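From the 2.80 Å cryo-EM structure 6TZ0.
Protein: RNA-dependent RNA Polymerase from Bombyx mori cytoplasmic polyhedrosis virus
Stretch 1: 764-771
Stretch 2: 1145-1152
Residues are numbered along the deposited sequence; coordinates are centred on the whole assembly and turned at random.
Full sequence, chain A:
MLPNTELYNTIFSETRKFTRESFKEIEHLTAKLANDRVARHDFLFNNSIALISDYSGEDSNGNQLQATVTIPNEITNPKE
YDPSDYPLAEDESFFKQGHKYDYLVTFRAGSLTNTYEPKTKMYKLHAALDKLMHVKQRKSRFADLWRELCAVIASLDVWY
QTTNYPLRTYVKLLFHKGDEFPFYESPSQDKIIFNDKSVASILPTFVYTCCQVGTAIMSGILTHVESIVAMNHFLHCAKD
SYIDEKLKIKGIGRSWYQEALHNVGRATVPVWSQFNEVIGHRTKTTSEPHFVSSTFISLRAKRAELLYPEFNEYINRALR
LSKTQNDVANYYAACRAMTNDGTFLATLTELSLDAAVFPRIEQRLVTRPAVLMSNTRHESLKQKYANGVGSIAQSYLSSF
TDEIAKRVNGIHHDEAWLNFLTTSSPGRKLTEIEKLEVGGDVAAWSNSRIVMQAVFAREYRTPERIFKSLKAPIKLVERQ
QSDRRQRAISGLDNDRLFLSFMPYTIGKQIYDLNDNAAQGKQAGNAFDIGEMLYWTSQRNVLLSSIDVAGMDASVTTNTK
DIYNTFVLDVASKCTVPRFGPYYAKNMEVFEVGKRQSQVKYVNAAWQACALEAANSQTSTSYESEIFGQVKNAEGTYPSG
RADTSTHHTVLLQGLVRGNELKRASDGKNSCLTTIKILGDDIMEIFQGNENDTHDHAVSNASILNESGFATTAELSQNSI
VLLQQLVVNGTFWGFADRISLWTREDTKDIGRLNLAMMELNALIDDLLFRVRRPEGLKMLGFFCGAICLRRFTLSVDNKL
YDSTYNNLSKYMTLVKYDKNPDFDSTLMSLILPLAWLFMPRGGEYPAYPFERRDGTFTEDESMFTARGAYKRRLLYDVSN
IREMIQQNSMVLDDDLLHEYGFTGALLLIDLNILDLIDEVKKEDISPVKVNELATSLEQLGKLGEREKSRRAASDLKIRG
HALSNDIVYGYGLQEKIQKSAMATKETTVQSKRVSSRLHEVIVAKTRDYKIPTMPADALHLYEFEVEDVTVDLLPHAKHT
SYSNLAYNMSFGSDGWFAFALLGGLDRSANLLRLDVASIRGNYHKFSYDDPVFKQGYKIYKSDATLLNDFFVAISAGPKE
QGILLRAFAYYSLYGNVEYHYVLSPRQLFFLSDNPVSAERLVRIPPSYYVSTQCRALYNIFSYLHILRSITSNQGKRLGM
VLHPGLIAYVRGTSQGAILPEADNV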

# COMPACT_ATOMS: atom_id res chain seq x y z
N ILE A 764 9.40 6.74 22.24
CA ILE A 764 10.56 7.28 22.95
C ILE A 764 11.85 6.62 22.47
O ILE A 764 12.87 7.29 22.27
CB ILE A 764 10.34 7.12 24.47
CG1 ILE A 764 9.29 8.11 24.98
CG2 ILE A 764 11.62 7.25 25.26
CD1 ILE A 764 9.64 9.54 24.74
N ASP A 765 11.81 5.31 22.21
CA ASP A 765 12.98 4.63 21.67
C ASP A 765 13.25 5.02 20.22
O ASP A 765 14.41 4.99 19.79
CB ASP A 765 12.80 3.12 21.78
CG ASP A 765 12.83 2.64 23.21
OD1 ASP A 765 13.46 3.30 24.05
OD2 ASP A 765 12.21 1.59 23.50
N ASP A 766 12.22 5.40 19.47
CA ASP A 766 12.45 5.92 18.13
C ASP A 766 13.06 7.31 18.14
O ASP A 766 13.78 7.67 17.21
CB ASP A 766 11.16 5.96 17.32
CG ASP A 766 10.62 4.59 17.00
OD1 ASP A 766 11.41 3.64 16.97
OD2 ASP A 766 9.40 4.48 16.78
N LEU A 767 12.79 8.11 19.18
CA LEU A 767 13.37 9.44 19.31
C LEU A 767 14.71 9.46 20.04
O LEU A 767 15.02 10.45 20.69
CB LEU A 767 12.42 10.37 20.07
CG LEU A 767 11.18 10.99 19.45
CD1 LEU A 767 10.40 11.64 20.56
CD2 LEU A 767 11.62 12.03 18.45
N LEU A 768 15.50 8.39 19.97
CA LEU A 768 16.56 8.25 20.97
C LEU A 768 17.90 8.76 20.44
O LEU A 768 18.62 9.47 21.15
CB LEU A 768 16.66 6.80 21.42
CG LEU A 768 17.16 6.58 22.85
CD1 LEU A 768 16.59 5.29 23.35
CD2 LEU A 768 18.66 6.54 22.98
N PHE A 769 18.29 8.37 19.22
CA PHE A 769 19.53 8.90 18.66
C PHE A 769 19.32 10.13 17.79
O PHE A 769 20.30 10.76 17.39
CB PHE A 769 20.31 7.87 17.83
CG PHE A 769 21.11 6.88 18.64
CD1 PHE A 769 20.79 6.59 19.95
CD2 PHE A 769 22.31 6.41 18.14
CE1 PHE A 769 21.55 5.73 20.68
CE2 PHE A 769 23.09 5.55 18.88
CZ PHE A 769 22.71 5.21 20.16
N ARG A 770 18.08 10.48 17.47
CA ARG A 770 17.80 11.67 16.68
C ARG A 770 17.54 12.89 17.56
O ARG A 770 17.07 13.91 17.06
CB ARG A 770 16.64 11.39 15.73
CG ARG A 770 15.37 10.95 16.40
CD ARG A 770 14.35 10.57 15.35
NE ARG A 770 14.70 9.36 14.62
CZ ARG A 770 14.01 8.90 13.58
NH1 ARG A 770 12.96 9.56 13.14
NH2 ARG A 770 14.38 7.79 12.97
N VAL A 771 17.88 12.80 18.83
CA VAL A 771 17.57 13.82 19.82
C VAL A 771 18.89 14.32 20.41
O VAL A 771 19.93 13.69 20.27
CB VAL A 771 16.64 13.25 20.92
CG1 VAL A 771 17.40 12.44 21.95
CG2 VAL A 771 15.79 14.28 21.54
N PRO A 1145 16.27 -2.25 18.36
CA PRO A 1145 17.30 -1.74 17.44
C PRO A 1145 17.32 -0.22 17.32
O PRO A 1145 18.40 0.34 17.09
CB PRO A 1145 16.93 -2.40 16.11
CG PRO A 1145 16.19 -3.62 16.49
CD PRO A 1145 15.40 -3.25 17.70
N ARG A 1146 16.19 0.46 17.46
CA ARG A 1146 16.21 1.92 17.50
C ARG A 1146 16.82 2.44 18.79
O ARG A 1146 17.30 3.57 18.83
CB ARG A 1146 14.79 2.48 17.35
CG ARG A 1146 14.18 2.24 16.00
CD ARG A 1146 14.84 3.11 14.97
NE ARG A 1146 14.29 2.92 13.64
CZ ARG A 1146 14.77 3.50 12.55
NH1 ARG A 1146 14.21 3.28 11.37
NH2 ARG A 1146 15.81 4.32 12.63
N GLN A 1147 16.79 1.63 19.84
CA GLN A 1147 17.36 2.01 21.13
C GLN A 1147 18.88 1.85 21.11
O GLN A 1147 19.61 2.74 21.56
CB GLN A 1147 16.71 1.17 22.23
CG GLN A 1147 17.02 1.59 23.64
CD GLN A 1147 16.32 0.74 24.66
OE1 GLN A 1147 15.69 -0.26 24.32
NE2 GLN A 1147 16.40 1.13 25.92
N LEU A 1148 19.36 0.71 20.62
CA LEU A 1148 20.79 0.42 20.49
C LEU A 1148 21.19 0.61 19.03
O LEU A 1148 21.52 -0.34 18.32
CB LEU A 1148 21.09 -1.00 20.97
CG LEU A 1148 21.31 -1.42 22.44
CD1 LEU A 1148 22.60 -0.95 23.00
CD2 LEU A 1148 20.22 -0.92 23.33
N PHE A 1149 21.17 1.86 18.58
CA PHE A 1149 21.27 2.16 17.16
C PHE A 1149 22.70 2.03 16.64
O PHE A 1149 22.97 1.22 15.75
CB PHE A 1149 20.71 3.57 16.91
CG PHE A 1149 20.65 3.99 15.48
CD1 PHE A 1149 19.62 3.56 14.65
CD2 PHE A 1149 21.59 4.86 14.96
CE1 PHE A 1149 19.56 3.97 13.33
CE2 PHE A 1149 21.53 5.27 13.65
CZ PHE A 1149 20.51 4.82 12.83
N PHE A 1150 23.63 2.81 17.19
CA PHE A 1150 25.05 2.63 16.90
C PHE A 1150 25.75 1.65 17.82
O PHE A 1150 26.90 1.28 17.55
CB PHE A 1150 25.82 3.96 16.98
CG PHE A 1150 25.67 4.82 15.77
CD1 PHE A 1150 26.33 4.50 14.60
CD2 PHE A 1150 24.94 5.99 15.82
CE1 PHE A 1150 26.21 5.30 13.48
CE2 PHE A 1150 24.83 6.80 14.71
CZ PHE A 1150 25.47 6.45 13.54
N LEU A 1151 25.11 1.22 18.90
CA LEU A 1151 25.77 0.42 19.92
C LEU A 1151 25.57 -1.07 19.64
O LEU A 1151 24.71 -1.48 18.86
CB LEU A 1151 25.24 0.79 21.30
CG LEU A 1151 25.86 1.90 22.13
CD1 LEU A 1151 27.25 1.47 22.49
CD2 LEU A 1151 25.88 3.25 21.44
N SER A 1152 26.38 -1.88 20.31
CA SER A 1152 26.47 -3.30 19.98
C SER A 1152 25.34 -4.10 20.61
O SER A 1152 24.93 -3.84 21.75
CB SER A 1152 27.81 -3.87 20.45
OG SER A 1152 27.87 -3.92 21.86

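No hydrogen bond joins these two segments, so the 470 Å² they bury rests on packing, and Phe769 supplies the largest single share, 117 Å². Its CA-to-CB bond points toward the other segment, and chi1 of -79° (m) carries the ring in among Gln1147, Phe1149, Phe1150 and Leu1151. Over one face lies Phe1149 CB, 3.7 Å from the Phe769 ring centroid and 22° off the ring normal, a geometry that supports a CH-pi contact. At the ring edge, Phe769 CZ meets Leu1151 CD2 at 3.9 Å; the Leu1151 CA-to-CB bond runs sideways, but with chi1 and chi2 both m the end of the side chain comes nearer.

The neighbouring aromatic rings play different parts. Phe1149 points its CB toward Phe769, yet chi1 of -176° (t) leads the ring away, leaving the centroids 5.7 Å apart and the planes at 65°, an oblique pair. Phe1150, with chi1 m, instead presents its ring edge: its CD2 lies 3.5 Å from Phe769 CD2.

Closer to the helix end, Leu768 adopts t for both chi angles and sets CD1 3.7 Å from Gln1147 CG. The Gln1147 chain is extended, chi1 and chi2 both t, and its NE2 is hydrogen-bonded elsewhere in the structure.

Polar proximity here should not be read as bonding. Asp765 O and Arg1146 O are 3.4 Å apart, but both are acceptors. Asp766 OD1 packs 3.3 Å from Arg1146 CG, while its distance to Arg1146 NE is 4.5 Å and it sits well out of the guanidinium plane: the charges are near, without a salt bridge. Arg1146 (m, m, t) and Arg770 (p, t, p) bring like charges together, NH2 of Arg770 lying 3.8 Å from NH2 of Arg1146; Arg770 NH1 is hydrogen-bonded elsewhere in the structure.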